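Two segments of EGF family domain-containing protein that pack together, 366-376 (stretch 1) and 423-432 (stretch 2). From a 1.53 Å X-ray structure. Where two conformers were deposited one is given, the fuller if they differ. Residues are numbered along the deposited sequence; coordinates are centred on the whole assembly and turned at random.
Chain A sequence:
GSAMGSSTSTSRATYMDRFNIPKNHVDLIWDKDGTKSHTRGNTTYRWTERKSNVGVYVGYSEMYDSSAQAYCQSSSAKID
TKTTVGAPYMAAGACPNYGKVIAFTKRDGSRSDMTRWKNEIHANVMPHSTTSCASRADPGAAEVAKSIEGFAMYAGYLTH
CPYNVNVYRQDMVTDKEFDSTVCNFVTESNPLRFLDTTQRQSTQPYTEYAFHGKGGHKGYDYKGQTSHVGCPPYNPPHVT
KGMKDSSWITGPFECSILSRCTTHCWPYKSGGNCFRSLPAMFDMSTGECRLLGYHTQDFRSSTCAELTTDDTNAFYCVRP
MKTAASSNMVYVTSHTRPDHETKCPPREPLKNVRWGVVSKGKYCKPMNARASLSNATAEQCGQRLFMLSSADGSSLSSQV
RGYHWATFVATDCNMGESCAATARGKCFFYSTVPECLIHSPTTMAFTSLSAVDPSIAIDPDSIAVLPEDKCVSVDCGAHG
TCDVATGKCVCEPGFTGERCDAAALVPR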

ATOM      1  N   PRO A 366      34.251  -1.237  -6.601  1.00 17.08           N
ATOM      2  CA  PRO A 366      33.030  -0.435  -6.641  1.00 17.17           C
ATOM      3  C   PRO A 366      32.378  -0.514  -8.002  1.00 19.57           C
ATOM      4  O   PRO A 366      33.048  -0.690  -9.028  1.00 18.17           O
ATOM      5  CB  PRO A 366      33.519   0.983  -6.324  1.00 17.24           C
ATOM      6  CG  PRO A 366      34.974   0.968  -6.610  1.00 26.03           C
ATOM      7  CD  PRO A 366      35.438  -0.417  -6.309  1.00 19.97           C
ATOM      8  N   MET A 367      31.059  -0.413  -8.007  1.00 18.13           N
ATOM      9  CA  MET A 367      30.324  -0.402  -9.251  1.00 18.20           C
ATOM     10  C   MET A 367      30.669   0.886  -9.995  1.00 15.97           C
ATOM     11  O   MET A 367      31.188   1.832  -9.402  1.00 17.16           O
ATOM     12  CB  MET A 367      28.820  -0.514  -8.986  1.00 17.64           C
ATOM     13  CG  MET A 367      28.437  -1.735  -8.140  1.00 18.86           C
ATOM     14  SD  MET A 367      26.754  -2.335  -8.404  1.00 20.68           S
ATOM     15  CE  MET A 367      25.785  -0.974  -7.783  1.00 18.33           C
ATOM     16  N   ASN A 368      30.390   0.901 -11.292  1.00 19.27           N
ATOM     17  CA  ASN A 368      30.632   2.074 -12.119  1.00 18.37           C
ATOM     18  C   ASN A 368      29.435   3.011 -12.076  1.00 14.23           C
ATOM     19  O   ASN A 368      28.343   2.646 -12.519  1.00 14.79           O
ATOM     20  CB  ASN A 368      30.920   1.664 -13.562  1.00 21.87           C
ATOM     21  CG  ASN A 368      32.207   0.868 -13.702  1.00 27.94           C
ATOM     22  OD1 ASN A 368      33.204   1.159 -13.044  1.00 29.95           O
ATOM     23  ND2 ASN A 368      32.187  -0.141 -14.567  1.00 32.49           N
ATOM     24  N   ALA A 369      29.652   4.217 -11.560  1.00 14.68           N
ATOM     25  CA  ALA A 369      28.582   5.193 -11.414  1.00 15.40           C
ATOM     26  C   ALA A 369      28.035   5.590 -12.774  1.00 15.03           C
ATOM     27  O   ALA A 369      28.790   5.790 -13.724  1.00 15.15           O
ATOM     28  CB  ALA A 369      29.075   6.428 -10.662  1.00 16.07           C
ATOM     29  N   ARG A 370      26.716   5.677 -12.855  1.00 12.72           N
ATOM     30  CA  ARG A 370      26.035   6.248 -14.009  1.00 13.32           C
ATOM     31  C   ARG A 370      26.031   7.764 -13.923  1.00 14.93           C
ATOM     32  O   ARG A 370      26.040   8.466 -14.942  1.00 12.73           O
ATOM     33  CB  ARG A 370      24.592   5.753 -14.081  1.00 11.43           C
ATOM     34  CG  ARG A 370      24.429   4.245 -14.203  1.00 16.28           C
ATOM     35  CD  ARG A 370      24.960   3.692 -15.514  1.00 19.54           C
ATOM     36  NE  ARG A 370      24.450   4.441 -16.663  1.00 22.76           N
ATOM     37  CZ  ARG A 370      23.240   4.285 -17.197  1.00 30.57           C
ATOM     38  NH1 ARG A 370      22.385   3.402 -16.696  1.00 26.07           N
ATOM     39  NH2 ARG A 370      22.880   5.023 -18.242  1.00 35.21           N
ATOM     40  N   ALA A 371      25.984   8.265 -12.699  1.00 12.27           N
ATOM     41  CA  ALA A 371      25.794   9.675 -12.439  1.00 12.21           C
ATOM     42  C   ALA A 371      26.201  10.002 -11.015  1.00 13.22           C
ATOM     43  O   ALA A 371      26.304   9.103 -10.169  1.00 13.32           O
ATOM     44  CB  ALA A 371      24.342  10.075 -12.673  1.00 14.24           C
ATOM     45  N   SER A 372      26.426  11.281 -10.742  1.00 11.72           N
ATOM     46  CA  SER A 372      26.694  11.718  -9.378  1.00 12.68           C
ATOM     47  C   SER A 372      26.057  13.064  -9.078  1.00 14.80           C
ATOM     48  O   SER A 372      25.740  13.840  -9.986  1.00 14.25           O
ATOM     49  CB  SER A 372      28.204  11.780  -9.106  1.00 14.98           C
ATOM     50  OG  SER A 372      28.817  12.879  -9.762  1.00 15.29           O
ATOM     51  N   LEU A 373      25.861  13.319  -7.788  1.00 13.07           N
ATOM     52  CA  LEU A 373      25.301  14.564  -7.289  1.00 11.25           C
ATOM     53  C   LEU A 373      26.251  15.064  -6.212  1.00 15.24           C
ATOM     54  O   LEU A 373      26.569  14.321  -5.280  1.00 17.33           O
ATOM     55  CB  LEU A 373      23.884  14.347  -6.735  1.00 12.19           C
ATOM     56  CG  LEU A 373      23.111  15.553  -6.215  1.00 20.03           C
ATOM     57  CD1 LEU A 373      22.725  16.471  -7.360  1.00 20.90           C
ATOM     58  CD2 LEU A 373      21.868  15.086  -5.477  1.00 21.69           C
ATOM     59  N   SER A 374      26.711  16.304  -6.329  1.00 14.41           N
ATOM     60  CA  SER A 374      27.683  16.848  -5.382  1.00 14.08           C
ATOM     61  C   SER A 374      27.037  17.692  -4.281  1.00 17.01           C
ATOM     62  O   SER A 374      25.952  18.239  -4.446  1.00 17.18           O
ATOM     63  CB  SER A 374      28.726  17.686  -6.133  1.00 16.78           C
ATOM     64  OG  SER A 374      29.558  16.859  -6.938  1.00 17.37           O
ATOM     65  N   ASN A 375      27.732  17.788  -3.150  1.00 16.66           N
ATOM     66  CA  ASN A 375      27.309  18.606  -2.014  1.00 19.34           C
ATOM     67  C   ASN A 375      25.889  18.299  -1.533  1.00 18.19           C
ATOM     68  O   ASN A 375      25.114  19.201  -1.231  1.00 20.49           O
ATOM     69  CB  ASN A 375      27.411  20.091  -2.359  1.00 22.25           C
ATOM     70  CG  ASN A 375      27.300  20.980  -1.132  1.00 29.53           C
ATOM     71  OD1 ASN A 375      27.705  20.597  -0.037  1.00 33.56           O
ATOM     72  ND2 ASN A 375      26.727  22.164  -1.306  1.00 35.82           N
ATOM     73  N   ALA A 376      25.563  17.016  -1.459  1.00 15.43           N
ATOM     74  CA  ALA A 376      24.260  16.568  -0.992  1.00 12.95           C
ATOM     75  C   ALA A 376      24.378  16.027   0.422  1.00 13.32           C
ATOM     76  O   ALA A 376      25.472  15.678   0.858  1.00 15.95           O
ATOM     77  CB  ALA A 376      23.707  15.496  -1.913  1.00 17.36           C
TER
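Stretch 2 (423-432) ARGKCFFYST

Stretch 2 lies alongside stretch 1 as an antiparallel strand. The strand in 424-430 runs against the strand 371-374 with a crossing angle of 163° and a closest axis approach of 4.6 Å. Backbone hydrogen bonds hold the two together. Arg 370 N donates to Phe 429 O at 2.8 Å, and Phe 429 N donates to Ala 371 O at 2.9 Å, almost in line. Two residues on, Leu 373 and Cys 427 pair in both directions: Leu 373 N to Cys 427 O is 2.9 Å and Cys 427 N to Leu 373 O is 2.8 Å. Between these pairs Ser 372 faces Phe 428 as a non-hydrogen-bonded pair, with CA atoms 4.5 Å apart.

A beta bulge follows. Stretch 1 turns a corner at Asn 375, whose phi/psi is 54/43, and the register shifts by one. Ala 376 therefore pairs with Gly 425. Ala 376 N donates to Gly 425 O at 2.9 Å, and Gly 425 N donates to Ala 376 O at 2.8 Å. Asn 375 N also lies 3.0 Å from Gly 425 O, but the angle is too poor for a hydrogen bond. The carbonyl of Asn 375 is satisfied by a side chain: Arg 424 NH1 donates to Asn 375 O at 2.8 Å.

Other side chains add polar links. Lys 426 NZ donates to Ser 374 OG at 3.2 Å. Arg 370 NH1 donates to Ser 431 OG at 2.9 Å; the hydroxyl oxygen lies at the edge of the guanidinium, near its plane.

Beyond Arg 370 the direct backbone ladder gives way to water. Water 1 donates to Asn 368 O at 2.8 Å and accepts from Ser 431 N at 3.0 Å. It also bonds to Thr 432 OG1 at 2.8 Å. Water 2 accepts from Asn 368 N at 2.9 Å and bonds to the same Thr 432 OG1 at 2.8 Å. Both backbone polar atoms of Asn 368 are thus satisfied through solvent.

Apolar contacts fill in around the ladder. Ala 371, Leu 373, Cys 427 and Phe 429 share one face of the sheet. There Leu 373 CB sits 4.0 Å from Phe 429 CE2, at the ring edge, and Ala 376 CB is 3.4 Å from Cys 427 SG. Met 367 covers Tyr 430: its CB lies over one ring face, 4.1 Å from the centroid, and Met 367 CE reaches Tyr 430 CB at 3.4 Å. Tyr 430 OH is hydrogen-bonded elsewhere in the structure.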

ATOM      1  N   ALA A 423      25.902  15.582   7.561  1.00 15.68           N
ATOM      2  CA  ALA A 423      27.083  15.553   6.711  1.00 15.98           C
ATOM      3  C   ALA A 423      26.730  15.825   5.262  1.00 17.17           C
ATOM      4  O   ALA A 423      25.681  15.402   4.789  1.00 16.25           O
ATOM      5  CB  ALA A 423      27.777  14.217   6.819  1.00 19.56           C
ATOM      6  N   ARG A 424      27.612  16.534   4.565  1.00 19.68           N
ATOM      7  CA  ARG A 424      27.476  16.686   3.126  1.00 17.00           C
ATOM      8  C   ARG A 424      28.550  15.869   2.423  1.00 19.00           C
ATOM      9  O   ARG A 424      29.580  15.520   3.009  1.00 19.69           O
ATOM     10  CB  ARG A 424      27.534  18.161   2.728  1.00 22.24           C
ATOM     11  CG  ARG A 424      26.353  18.965   3.298  1.00 26.56           C
ATOM     12  CD  ARG A 424      25.814  20.006   2.327  1.00 30.58           C
ATOM     13  NE  ARG A 424      24.513  20.512   2.771  1.00 37.95           N
ATOM     14  CZ  ARG A 424      23.383  20.463   2.068  1.00 39.41           C
ATOM     15  NH1 ARG A 424      23.347  19.942   0.843  1.00 28.43           N
ATOM     16  NH2 ARG A 424      22.272  20.952   2.598  1.00 47.63           N
ATOM     17  N   GLY A 425      28.286  15.537   1.167  1.00 17.31           N
ATOM     18  CA  GLY A 425      29.187  14.727   0.387  1.00 16.41           C
ATOM     19  C   GLY A 425      28.635  14.482  -1.001  1.00 16.26           C
ATOM     20  O   GLY A 425      27.819  15.254  -1.505  1.00 18.83           O
ATOM     21  N   LYS A 426      29.082  13.390  -1.602  1.00 15.03           N
ATOM     22  CA  LYS A 426      28.769  13.072  -2.981  1.00 15.94           C
ATOM     23  C   LYS A 426      27.916  11.813  -3.071  1.00 17.13           C
ATOM     24  O   LYS A 426      28.212  10.821  -2.406  1.00 16.33           O
ATOM     25  CB  LYS A 426      30.066  12.895  -3.761  1.00 21.42           C
ATOM     26  CG  LYS A 426      29.949  13.148  -5.240  1.00 24.42           C
ATOM     27  CD  LYS A 426      31.334  13.276  -5.848  1.00 23.24           C
ATOM     28  CE  LYS A 426      31.297  13.868  -7.236  1.00 39.37           C
ATOM     29  NZ  LYS A 426      32.175  15.073  -7.299  1.00 36.26           N
ATOM     30  N   CYS A 427      26.858  11.878  -3.878  1.00 13.63           N
ATOM     31  CA  CYS A 427      26.013  10.719  -4.178  0.57 13.94           C
ATOM     32  C   CYS A 427      26.379  10.106  -5.495  1.00 17.68           C
ATOM     33  O   CYS A 427      26.397  10.799  -6.506  1.00 18.54           O
ATOM     34  CB  CYS A 427      24.547  11.090  -4.277  0.57 15.85           C
ATOM     35  SG  CYS A 427      23.966  12.284  -3.135  0.57 21.99           S
ATOM     36  N   PHE A 428      26.655   8.808  -5.502  1.00 11.77           N
ATOM     37  CA  PHE A 428      26.941   8.081  -6.734  1.00 12.18           C
ATOM     38  C   PHE A 428      25.795   7.137  -7.044  1.00 12.30           C
ATOM     39  O   PHE A 428      25.435   6.312  -6.214  1.00 13.43           O
ATOM     40  CB  PHE A 428      28.251   7.303  -6.623  1.00 14.64           C
ATOM     41  CG  PHE A 428      29.447   8.178  -6.443  1.00 15.60           C
ATOM     42  CD1 PHE A 428      30.113   8.699  -7.537  1.00 14.81           C
ATOM     43  CD2 PHE A 428      29.904   8.493  -5.176  1.00 14.82           C
ATOM     44  CE1 PHE A 428      31.211   9.509  -7.369  1.00 18.37           C
ATOM     45  CE2 PHE A 428      31.004   9.303  -5.004  1.00 17.15           C
ATOM     46  CZ  PHE A 428      31.658   9.811  -6.099  1.00 17.86           C
ATOM     47  N   PHE A 429      25.227   7.255  -8.241  1.00 11.52           N
ATOM     48  CA  PHE A 429      24.053   6.480  -8.633  1.00 10.21           C
ATOM     49  C   PHE A 429      24.422   5.346  -9.580  1.00 12.24           C
ATOM     50  O   PHE A 429      25.232   5.525 -10.500  1.00 12.96           O
ATOM     51  CB  PHE A 429      23.011   7.388  -9.305  1.00 13.44           C
ATOM     52  CG  PHE A 429      22.509   8.504  -8.441  1.00 13.05           C
ATOM     53  CD1 PHE A 429      21.580   8.265  -7.445  1.00 12.74           C
ATOM     54  CD2 PHE A 429      22.927   9.807  -8.652  1.00 15.94           C
ATOM     55  CE1 PHE A 429      21.100   9.294  -6.658  1.00 17.35           C
ATOM     56  CE2 PHE A 429      22.455  10.840  -7.866  1.00 16.40           C
ATOM     57  CZ  PHE A 429      21.537  10.581  -6.862  1.00 19.66           C
ATOM     58  N   TYR A 430      23.806   4.183  -9.370  1.00 11.57           N
ATOM     59  CA  TYR A 430      24.108   2.982 -10.132  1.00 11.45           C
ATOM     60  C   TYR A 430      22.874   2.317 -10.718  1.00  9.76           C
ATOM     61  O   TYR A 430      21.799   2.338 -10.102  1.00 11.72           O
ATOM     62  CB  TYR A 430      24.816   1.967  -9.239  1.00 12.08           C
ATOM     63  CG  TYR A 430      26.017   2.503  -8.502  1.00 12.46           C
ATOM     64  CD1 TYR A 430      27.217   2.735  -9.157  1.00 14.38           C
ATOM     65  CD2 TYR A 430      25.959   2.750  -7.134  1.00 13.07           C
ATOM     66  CE1 TYR A 430      28.315   3.209  -8.474  1.00 16.30           C
ATOM     67  CE2 TYR A 430      27.044   3.231  -6.447  1.00 13.93           C
ATOM     68  CZ  TYR A 430      28.222   3.455  -7.116  1.00 16.68           C
ATOM     69  OH  TYR A 430      29.301   3.929  -6.416  1.00 15.82           O
ATOM     70  N   SER A 431      23.055   1.678 -11.876  1.00 12.05           N
ATOM     71  CA  SER A 431      22.028   0.823 -12.463  1.00 12.65           C
ATOM     72  C   SER A 431      22.494  -0.631 -12.596  1.00 13.86           C
ATOM     73  O   SER A 431      21.806  -1.452 -13.207  1.00 14.86           O
ATOM     74  CB  SER A 431      21.603   1.358 -13.832  1.00 14.91           C
ATOM     75  OG  SER A 431      22.687   1.335 -14.740  1.00 16.61           O
ATOM     76  N   THR A 432      23.649  -0.935 -11.999  1.00 15.56           N
ATOM     77  CA  THR A 432      24.247  -2.272 -12.002  1.00 15.73           C
ATOM     78  C   THR A 432      23.809  -3.047 -10.766  1.00 14.72           C
ATOM     79  O   THR A 432      23.791  -2.487  -9.677  1.00 15.22           O
ATOM     80  CB  THR A 432      25.784  -2.201 -12.009  1.00 20.17           C
ATOM     81  OG1 THR A 432      26.238  -1.447 -13.145  1.00 21.36           O
ATOM     82  CG2 THR A 432      26.399  -3.601 -12.046  1.00 21.29           C
TER
HETATM   83  O   HOH W   1      25.902   1.304 -12.557  1.00 15.73           O
HETATM   84  O   HOH W   2      28.955  -1.148 -12.663  1.00 23.91           O